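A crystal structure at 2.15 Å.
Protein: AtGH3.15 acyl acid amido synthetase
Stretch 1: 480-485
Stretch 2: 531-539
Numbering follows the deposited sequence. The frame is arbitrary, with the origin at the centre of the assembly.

Stretch 1 480-485: IYWELG
Stretch 2 (531-539) KVVKPGAFD

The carboxylate of Glu483, a strand residue, reaches past the end of the neighbouring strand and binds backbone amides at the start of a helix. Gly536 N donates to Glu483 OE2 at 3.1 Å, and Phe538 N donates to Glu483 OE1 at 3.2 Å. The side chain is extended to make this reach, with chi1 -179° (t), chi2 173° (t) and chi3 -36°. A water donates to Glu483 OE1 at 3.1 Å and accepts from Asp539 N at 3.0 Å, so it carries the link one residue further into the helix.

Residues 534-537 form a type II turn, closed by Ala537 N to Lys534 O at 3.1 Å. Gly536 is the N-cap, with phi/psi 85/-6. A CB at these angles would be jammed against the preceding carbonyl O, which calls for glycine. The helix begins at Ala537 (-57/-40).

Before the turn, strands 480-485 and 531-533 run parallel, with their axes at 42°. Tyr481 pairs with Lys531 (CA-CA 4.9 Å) and Trp482 with Val532 (CA-CA 4.8 Å). Backbone phi/psi values are extended, for example -92/124 at Tyr481 and -84/127 at Val532. Lys531 N donates to Ile480 O at 2.8 Å, Trp482 N to Lys531 O at 2.9 Å, and Val533 N to Trp482 O at 2.9 Å.

Tyr481, Glu483, Lys531 and Val533 share one face of the sheet. Tyr481 (chi1 -59°, m; chi2 -86°) packs its CD1 3.9 Å from Val533 CG1 (chi1 -69°, m). Its CE1 lies 3.9 Å from Lys531 CD. The Phe538 ring (chi1 -81°, m; chi2 -85°) turns its edge to Glu483, with CD2 3.2 Å from Glu483 OE1. Trp482 (chi1 -87°, m) and Val532 (chi1 174°, t) project to the other face. Leu484 CD1 (chi1 -61°, m; chi2 180°, t) meets Val532 CG2 at 4.1 Å.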

ATOM      1  N   ILE A 480      23.688   3.016  -0.446  1.00 40.14           N
ATOM      2  CA  ILE A 480      22.347   3.597  -0.548  1.00 38.93           C
ATOM      3  C   ILE A 480      22.282   4.512  -1.770  1.00 37.45           C
ATOM      4  O   ILE A 480      23.072   5.456  -1.893  1.00 36.75           O
ATOM      5  CB  ILE A 480      21.956   4.359   0.729  1.00 35.59           C
ATOM      6  CG1 ILE A 480      22.499   3.647   1.965  1.00 40.16           C
ATOM      7  CG2 ILE A 480      20.442   4.511   0.807  1.00 28.08           C
ATOM      8  CD1 ILE A 480      21.806   2.344   2.290  1.00 36.03           C
ATOM      9  N   TYR A 481      21.326   4.249  -2.667  1.00 33.67           N
ATOM     10  CA  TYR A 481      21.105   5.093  -3.842  1.00 38.00           C
ATOM     11  C   TYR A 481      20.065   6.167  -3.517  1.00 34.59           C
ATOM     12  O   TYR A 481      18.934   5.849  -3.143  1.00 29.58           O
ATOM     13  CB  TYR A 481      20.642   4.263  -5.045  1.00 37.36           C
ATOM     14  CG  TYR A 481      21.612   3.177  -5.471  1.00 40.84           C
ATOM     15  CD1 TYR A 481      22.655   3.448  -6.351  1.00 43.03           C
ATOM     16  CD2 TYR A 481      21.485   1.878  -4.985  1.00 45.34           C
ATOM     17  CE1 TYR A 481      23.556   2.447  -6.736  1.00 45.36           C
ATOM     18  CE2 TYR A 481      22.374   0.874  -5.363  1.00 45.74           C
ATOM     19  CZ  TYR A 481      23.398   1.167  -6.239  1.00 47.76           C
ATOM     20  OH  TYR A 481      24.257   0.169  -6.598  1.00 53.56           O
ATOM     21  N   TRP A 482      20.431   7.429  -3.708  1.00 31.97           N
ATOM     22  CA  TRP A 482      19.577   8.572  -3.403  1.00 35.29           C
ATOM     23  C   TRP A 482      19.274   9.324  -4.694  1.00 40.10           C
ATOM     24  O   TRP A 482      20.195   9.771  -5.385  1.00 40.74           O
ATOM     25  CB  TRP A 482      20.258   9.517  -2.401  1.00 31.29           C
ATOM     26  CG  TRP A 482      20.025   9.171  -0.952  1.00 30.70           C
ATOM     27  CD1 TRP A 482      19.590   7.985  -0.456  1.00 32.73           C
ATOM     28  CD2 TRP A 482      20.207  10.036   0.174  1.00 26.91           C
ATOM     29  NE1 TRP A 482      19.494   8.048   0.914  1.00 31.71           N
ATOM     30  CE2 TRP A 482      19.862   9.300   1.326  1.00 32.17           C
ATOM     31  CE3 TRP A 482      20.629  11.360   0.319  1.00 31.26           C
ATOM     32  CZ2 TRP A 482      19.917   9.842   2.605  1.00 28.05           C
ATOM     33  CZ3 TRP A 482      20.684  11.905   1.598  1.00 27.85           C
ATOM     34  CH2 TRP A 482      20.321  11.149   2.718  1.00 32.40           C
ATOM     35  N   GLU A 483      17.995   9.477  -5.016  1.00 34.16           N
ATOM     36  CA  GLU A 483      17.599  10.368  -6.103  1.00 35.55           C
ATOM     37  C   GLU A 483      17.107  11.674  -5.496  1.00 28.39           C
ATOM     38  O   GLU A 483      16.122  11.682  -4.751  1.00 33.21           O
ATOM     39  CB  GLU A 483      16.522   9.751  -6.992  1.00 41.18           C
ATOM     40  CG  GLU A 483      16.135  10.689  -8.128  1.00 48.39           C
ATOM     41  CD  GLU A 483      15.200  10.061  -9.137  1.00 52.36           C
ATOM     42  OE1 GLU A 483      15.339   8.847  -9.409  1.00 52.10           O
ATOM     43  OE2 GLU A 483      14.335  10.797  -9.667  1.00 54.64           O
ATOM     44  N   LEU A 484      17.805  12.767  -5.794  1.00 31.17           N
ATOM     45  CA  LEU A 484      17.530  14.072  -5.212  1.00 39.94           C
ATOM     46  C   LEU A 484      16.777  14.967  -6.189  1.00 42.08           C
ATOM     47  O   LEU A 484      16.943  14.856  -7.404  1.00 53.91           O
ATOM     48  CB  LEU A 484      18.835  14.761  -4.781  1.00 40.51           C
ATOM     49  CG  LEU A 484      19.650  14.003  -3.722  1.00 44.27           C
ATOM     50  CD1 LEU A 484      20.947  14.733  -3.335  1.00 47.86           C
ATOM     51  CD2 LEU A 484      18.798  13.706  -2.489  1.00 34.31           C
ATOM     52  N   GLY A 485      15.954  15.880  -5.634  1.00 47.62           N
ATOM     53  CA  GLY A 485      15.320  16.925  -6.417  1.00 47.56           C
ATOM     54  C   GLY A 485      15.252  18.235  -5.646  1.00 47.09           C
ATOM     55  O   GLY A 485      15.620  18.308  -4.464  1.00 42.77           O
ATOM     56  N   LYS A 531      25.263   6.923  -2.969  1.00 39.93           N
ATOM     57  CA  LYS A 531      25.460   7.266  -4.369  1.00 41.34           C
ATOM     58  C   LYS A 531      24.239   8.046  -4.838  1.00 45.54           C
ATOM     59  O   LYS A 531      23.104   7.576  -4.702  1.00 45.34           O
ATOM     60  CB  LYS A 531      25.686   6.016  -5.221  1.00 41.97           C
ATOM     61  CG  LYS A 531      26.939   5.206  -4.821  1.00 53.76           C
ATOM     62  CD  LYS A 531      26.985   3.821  -5.483  1.00 58.48           C
ATOM     63  CE  LYS A 531      28.342   3.530  -6.086  1.00 64.32           C
ATOM     64  NZ  LYS A 531      28.845   2.159  -5.814  1.00 66.87           N
ATOM     65  N   VAL A 532      24.469   9.255  -5.331  1.00 41.09           N
ATOM     66  CA  VAL A 532      23.392  10.066  -5.881  1.00 44.43           C
ATOM     67  C   VAL A 532      23.165   9.664  -7.331  1.00 49.78           C
ATOM     68  O   VAL A 532      24.105   9.630  -8.133  1.00 55.45           O
ATOM     69  CB  VAL A 532      23.727  11.557  -5.754  1.00 47.35           C
ATOM     70  CG1 VAL A 532      22.677  12.403  -6.443  1.00 48.12           C
ATOM     71  CG2 VAL A 532      23.826  11.925  -4.281  1.00 46.10           C
ATOM     72  N   VAL A 533      21.926   9.337  -7.672  1.00 42.37           N
ATOM     73  CA  VAL A 533      21.601   8.907  -9.029  1.00 47.90           C
ATOM     74  C   VAL A 533      20.851  10.022  -9.738  1.00 46.75           C
ATOM     75  O   VAL A 533      20.154  10.827  -9.113  1.00 48.69           O
ATOM     76  CB  VAL A 533      20.800   7.592  -9.041  1.00 43.05           C
ATOM     77  CG1 VAL A 533      21.692   6.454  -8.590  1.00 43.65           C
ATOM     78  CG2 VAL A 533      19.579   7.706  -8.122  1.00 38.78           C
ATOM     79  N   LYS A 534      21.025  10.077 -11.058  1.00 59.31           N
ATOM     80  CA  LYS A 534      20.355  11.078 -11.878  1.00 63.85           C
ATOM     81  C   LYS A 534      18.836  10.971 -11.733  1.00 59.55           C
ATOM     82  O   LYS A 534      18.299   9.884 -11.486  1.00 59.51           O
ATOM     83  CB  LYS A 534      20.757  10.904 -13.347  1.00 69.28           C
ATOM     84  CG  LYS A 534      20.860  12.205 -14.143  1.00 75.94           C
ATOM     85  CD  LYS A 534      20.977  11.975 -15.655  1.00 74.61           C
ATOM     86  CE  LYS A 534      21.998  12.941 -16.280  1.00 72.55           C
ATOM     87  NZ  LYS A 534      22.087  12.809 -17.757  1.00 72.09           N
ATOM     88  N   PRO A 535      18.118  12.088 -11.867  1.00 56.93           N
ATOM     89  CA  PRO A 535      16.650  12.032 -11.882  1.00 51.67           C
ATOM     90  C   PRO A 535      16.139  11.056 -12.939  1.00 52.50           C
ATOM     91  O   PRO A 535      16.732  10.898 -14.011  1.00 48.62           O
ATOM     92  CB  PRO A 535      16.246  13.473 -12.217  1.00 56.99           C
ATOM     93  CG  PRO A 535      17.375  14.306 -11.711  1.00 62.95           C
ATOM     94  CD  PRO A 535      18.625  13.475 -11.860  1.00 59.84           C
ATOM     95  N   GLY A 536      15.023  10.398 -12.625  1.00 52.29           N
ATOM     96  CA  GLY A 536      14.492   9.350 -13.473  1.00 56.05           C
ATOM     97  C   GLY A 536      15.080   7.975 -13.239  1.00 58.52           C
ATOM     98  O   GLY A 536      14.598   7.002 -13.837  1.00 62.01           O
ATOM     99  N   ALA A 537      16.103   7.860 -12.386  1.00 47.34           N
ATOM    100  CA  ALA A 537      16.694   6.556 -12.101  1.00 42.55           C
ATOM    101  C   ALA A 537      15.658   5.574 -11.574  1.00 43.04           C
ATOM    102  O   ALA A 537      15.692   4.386 -11.907  1.00 38.42           O
ATOM    103  CB  ALA A 537      17.823   6.696 -11.086  1.00 38.44           C
ATOM    104  N   PHE A 538      14.746   6.039 -10.722  1.00 41.62           N
ATOM    105  CA  PHE A 538      13.840   5.113 -10.067  1.00 37.80           C
ATOM    106  C   PHE A 538      12.623   4.790 -10.925  1.00 44.12           C
ATOM    107  O   PHE A 538      11.981   3.764 -10.689  1.00 37.60           O
ATOM    108  CB  PHE A 538      13.449   5.666  -8.698  1.00 33.72           C
ATOM    109  CG  PHE A 538      14.492   5.406  -7.661  1.00 39.18           C
ATOM    110  CD1 PHE A 538      14.511   4.197  -6.978  1.00 31.08           C
ATOM    111  CD2 PHE A 538      15.494   6.334  -7.415  1.00 34.16           C
ATOM    112  CE1 PHE A 538      15.499   3.921  -6.034  1.00 32.63           C
ATOM    113  CE2 PHE A 538      16.499   6.072  -6.468  1.00 34.14           C
ATOM    114  CZ  PHE A 538      16.495   4.860  -5.776  1.00 33.77           C
ATOM    115  N   ASP A 539      12.318   5.620 -11.930  1.00 38.41           N
ATOM    116  CA  ASP A 539      11.387   5.205 -12.981  1.00 48.37           C
ATOM    117  C   ASP A 539      12.007   4.167 -13.906  1.00 46.99           C
ATOM    118  O   ASP A 539      11.325   3.230 -14.328  1.00 46.08           O
ATOM    119  CB  ASP A 539      10.917   6.400 -13.792  1.00 55.11           C
ATOM    120  CG  ASP A 539      10.003   7.276 -13.015  1.00 69.94           C
ATOM    121  OD1 ASP A 539       9.603   6.854 -11.907  1.00 75.65           O
ATOM    122  OD2 ASP A 539       9.667   8.364 -13.515  1.00 81.08           O
TER
HETATM  123  O   HOH W   1      12.689   8.484 -10.979  1.00 37.02           O